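Local coordinates for putative uncharacterized protein (Trypanosoma congolense, PDB 4E40) that probably serves as a cell-surface receptor that binds haptoglobin-hemoglobin for nutrient uptake, and is built as an elongated helical bundle, at residues Tyr154-Glu157 and Ala158-Cys162; Ser141-Leu144 and Ala145-Lys148. All coordinates share one frame; numbering follows the deposited sequence.

Interaction 1: residues Tyr154-Glu157 and Ala158-Cys162; sequences YVKE and AAEEC. Unlike the reference sequence in segment 154-157: Glu157 (reference Lys).
Glu157 reaches forward along the short helix 153-160 and meets Glu161 one turn on, carboxylate to carboxylate: Glu157 OE1 lies 2.7 Å from Glu161 OE2. Two oxygens this close suggest that one of the acids holds a proton, though which one cannot be told. The two groups are not coplanar, their planes standing 67° apart. The bend of the Glu157 chain at chi2 (54°) curls its carboxylate round toward the neighbouring turn, whereas Glu161 runs extended beyond CG. The other oxygen of Glu157, OE2, comes within 3.3 Å of Glu160 OE1, an approach between two acceptors, so three acids crowd this exposed flank and would probably raise one another's proton affinity. Glu157 itself differs from the reference sequence, which has lysine here.

Glu160 also lies against Lys156, but through carbon: its OE2 sits 3.4 Å from Lys156 CG. Lys156 NZ is 4.6 Å from Glu160 OE2, too far for a salt bridge, so the aliphatic part of the lysine makes the contact.

Beneath these side chains runs the alpha-helical backbone, with bonds from the amides of Ala158, Ala159, Glu160 and Glu161 to the carbonyls four residues back. At its start, Asn152 OD1 accepts a hydrogen bond from the amide of Val155. Val155 and Ala158 touch Val15 of helix 12-26; just beyond the helix, Cys162 is joined to Cys19 by a disulfide. On the side packed against Ala147 of helix 82-147, where Val155 also touches, Ala159 CB lies over the carbonyls of the turn before, 3.5 Å from Val155 O.

Interaction 2: residues Ser141-Leu144 and Ala145-Lys148; sequences SNLL and ARAK
Arg146 folds back over the preceding turn of helix 82-147 and lays its guanidinium across the backbone of Asn142 and Leu143. Asn142 O sits 3.6 Å over one face, nearer its margin than its middle, and Leu143 CA lies over the same face. With chi2 extended, a bend at chi3 (-64°) turns the chain back along the helix. Its CG passes 3.3 Å from Asn142 O, and farther out NH1 comes to 3.4 Å from Asn142 CB. NH2 reaches the leucine, 3.8 Å from Leu143 CD1, the two side chains crossing at about a right angle.

Ala145 N bonds to Ser141 O (2.9 Å), and its CB lies 3.6 Å from both Ser141 O and Asn142 O. Leu144 contributes mainly through its backbone. Its branched end is given to the bundle, against Val15 and Ala18 of helix 12-26. Its carbonyl receives a weak bond from Lys148 N, 3.4 Å away.

The polar ends of Arg146 and Asn142 converge on Glu4: NH1 forms a salt bridge to its OE2, and Asn142 ND2 donates a hydrogen bond to the same oxygen. Two donors thus grip one carboxylate oxygen, which would favour a charged Glu4 and ties the N-terminal segment to this helix.

In the fold
Interaction 2 comes first along the chain, in the last turns of helix 82-147; interaction 1 follows in helix 153-160, after a brief connection. Their centres lie 10 Å apart, at the same end of the elongated bundle, about 43 Å (interaction 1) and 39 Å (interaction 2) from the centre of the chain. The two touch directly: Val155 CG1 packs 3.8 Å from Ala147 CB, and Lys156 CG lies 3.4 Å from Lys148 O. Helix 12-26 supports both, with Val15 meeting side chains from each. Together with the Cys19-Cys162 disulfide, this packing knits three helices into one end of the receptor, away from the heme-binding residues Arg42 and Lys52.

Interaction 1: residues Tyr154-Glu157 and Ala158-Cys162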
# COMPACT_ATOMS: atom_id res chain seq x y z
N TYR A 154 30.04 26.14 27.37
CA TYR A 154 29.08 26.42 26.30
C TYR A 154 28.30 25.12 25.95
O TYR A 154 27.11 25.16 25.70
CB TYR A 154 29.74 26.97 25.02
CG TYR A 154 30.56 28.21 25.26
CD1 TYR A 154 29.92 29.43 25.45
CD2 TYR A 154 31.93 28.14 25.32
CE1 TYR A 154 30.66 30.59 25.74
CE2 TYR A 154 32.70 29.29 25.60
CZ TYR A 154 32.04 30.50 25.79
OH TYR A 154 32.76 31.64 26.08
N VAL A 155 29.01 24.01 25.89
CA VAL A 155 28.38 22.70 25.67
C VAL A 155 27.41 22.40 26.81
O VAL A 155 26.25 22.05 26.57
CB VAL A 155 29.42 21.58 25.52
CG1 VAL A 155 28.79 20.21 25.58
CG2 VAL A 155 30.20 21.75 24.21
N LYS A 156 27.89 22.59 28.05
CA LYS A 156 27.05 22.24 29.21
C LYS A 156 25.76 23.09 29.23
O LYS A 156 24.69 22.58 29.44
CB LYS A 156 27.84 22.45 30.53
CG LYS A 156 26.92 22.37 31.74
CD LYS A 156 27.66 22.88 32.97
CE LYS A 156 28.32 21.73 33.69
NZ LYS A 156 28.19 21.90 35.18
N GLU A 157 25.90 24.39 29.01
CA GLU A 157 24.82 25.31 28.93
C GLU A 157 23.83 24.94 27.84
O GLU A 157 22.61 24.87 28.06
CB GLU A 157 25.33 26.76 28.79
CG GLU A 157 24.22 27.79 28.70
CD GLU A 157 23.23 27.68 29.86
OE1 GLU A 157 22.01 27.92 29.66
OE2 GLU A 157 23.69 27.35 30.99
N ALA A 158 24.34 24.69 26.64
CA ALA A 158 23.43 24.29 25.59
C ALA A 158 22.69 22.99 25.93
O ALA A 158 21.53 22.83 25.52
CB ALA A 158 24.24 24.08 24.29
N ALA A 159 23.37 22.04 26.56
CA ALA A 159 22.75 20.75 26.90
C ALA A 159 21.62 20.96 27.94
O ALA A 159 20.55 20.32 27.87
CB ALA A 159 23.78 19.77 27.40
N GLU A 160 21.83 21.89 28.87
CA GLU A 160 20.77 22.19 29.85
C GLU A 160 19.53 22.85 29.21
O GLU A 160 18.41 22.67 29.69
CB GLU A 160 21.33 23.04 31.01
CG GLU A 160 22.33 22.29 31.85
CD GLU A 160 23.20 23.22 32.68
OE1 GLU A 160 23.09 24.46 32.50
OE2 GLU A 160 24.00 22.71 33.51
N GLU A 161 19.73 23.58 28.10
CA GLU A 161 18.68 24.24 27.38
C GLU A 161 17.96 23.25 26.44
O GLU A 161 16.94 23.58 25.84
CB GLU A 161 19.25 25.38 26.56
CG GLU A 161 19.71 26.60 27.35
CD GLU A 161 20.69 27.48 26.57
OE1 GLU A 161 20.95 27.22 25.36
OE2 GLU A 161 21.23 28.44 27.15
N CYS A 162 18.50 22.05 26.28
CA CYS A 162 17.89 21.13 25.35
C CYS A 162 16.77 20.40 26.08
O CYS A 162 16.99 19.69 27.06
CB CYS A 162 18.90 20.13 24.76
SG CYS A 162 18.16 18.74 23.81

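Interaction 2: residues Ser141-Leu144 and Ala145-Lys148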
# COMPACT_ATOMS: atom_id res chain seq x y z
N SER A 141 19.96 10.48 23.26
CA SER A 141 19.55 11.08 24.53
C SER A 141 20.66 10.90 25.55
O SER A 141 20.91 11.83 26.36
CB SER A 141 18.26 10.46 25.09
OG SER A 141 17.15 10.80 24.28
N ASN A 142 21.32 9.73 25.54
CA ASN A 142 22.45 9.50 26.48
C ASN A 142 23.56 10.49 26.23
O ASN A 142 24.17 11.01 27.20
CB ASN A 142 22.98 8.08 26.44
CG ASN A 142 21.97 7.08 26.91
OD1 ASN A 142 20.97 7.44 27.57
ND2 ASN A 142 22.21 5.80 26.59
N LEU A 143 23.87 10.73 24.95
CA LEU A 143 24.90 11.67 24.55
C LEU A 143 24.57 13.07 25.04
O LEU A 143 25.45 13.77 25.59
CB LEU A 143 25.08 11.62 23.01
CG LEU A 143 26.12 12.57 22.45
CD1 LEU A 143 27.56 12.11 22.76
CD2 LEU A 143 25.91 12.71 20.92
N LEU A 144 23.30 13.47 24.95
CA LEU A 144 22.88 14.79 25.43
C LEU A 144 22.90 14.89 26.97
O LEU A 144 23.29 15.94 27.49
CB LEU A 144 21.49 15.10 24.88
CG LEU A 144 21.45 15.45 23.38
CD1 LEU A 144 20.02 15.29 22.87
CD2 LEU A 144 21.85 16.93 23.28
N ALA A 145 22.59 13.80 27.64
CA ALA A 145 22.68 13.75 29.13
C ALA A 145 24.12 13.89 29.54
O ALA A 145 24.44 14.63 30.51
CB ALA A 145 22.06 12.45 29.68
N ARG A 146 25.04 13.23 28.83
CA ARG A 146 26.47 13.42 29.12
C ARG A 146 26.99 14.86 28.91
O ARG A 146 27.82 15.34 29.70
CB ARG A 146 27.35 12.44 28.34
CG ARG A 146 27.09 11.00 28.78
CD ARG A 146 28.04 9.97 28.17
NE ARG A 146 27.97 9.81 26.70
CZ ARG A 146 27.24 8.90 26.03
NH1 ARG A 146 26.41 8.01 26.64
NH2 ARG A 146 27.33 8.88 24.71
N ALA A 147 26.50 15.55 27.86
CA ALA A 147 26.90 16.90 27.57
C ALA A 147 26.53 17.86 28.70
O ALA A 147 27.18 18.90 28.87
CB ALA A 147 26.31 17.35 26.21
N LYS A 148 25.51 17.52 29.48
CA LYS A 148 25.15 18.31 30.68
C LYS A 148 26.26 18.28 31.73
O LYS A 148 26.27 19.14 32.63
CB LYS A 148 23.83 17.81 31.29
CG LYS A 148 22.59 18.18 30.48
CD LYS A 148 21.35 17.61 31.18
CE LYS A 148 20.13 17.70 30.27
NZ LYS A 148 18.86 17.46 31.02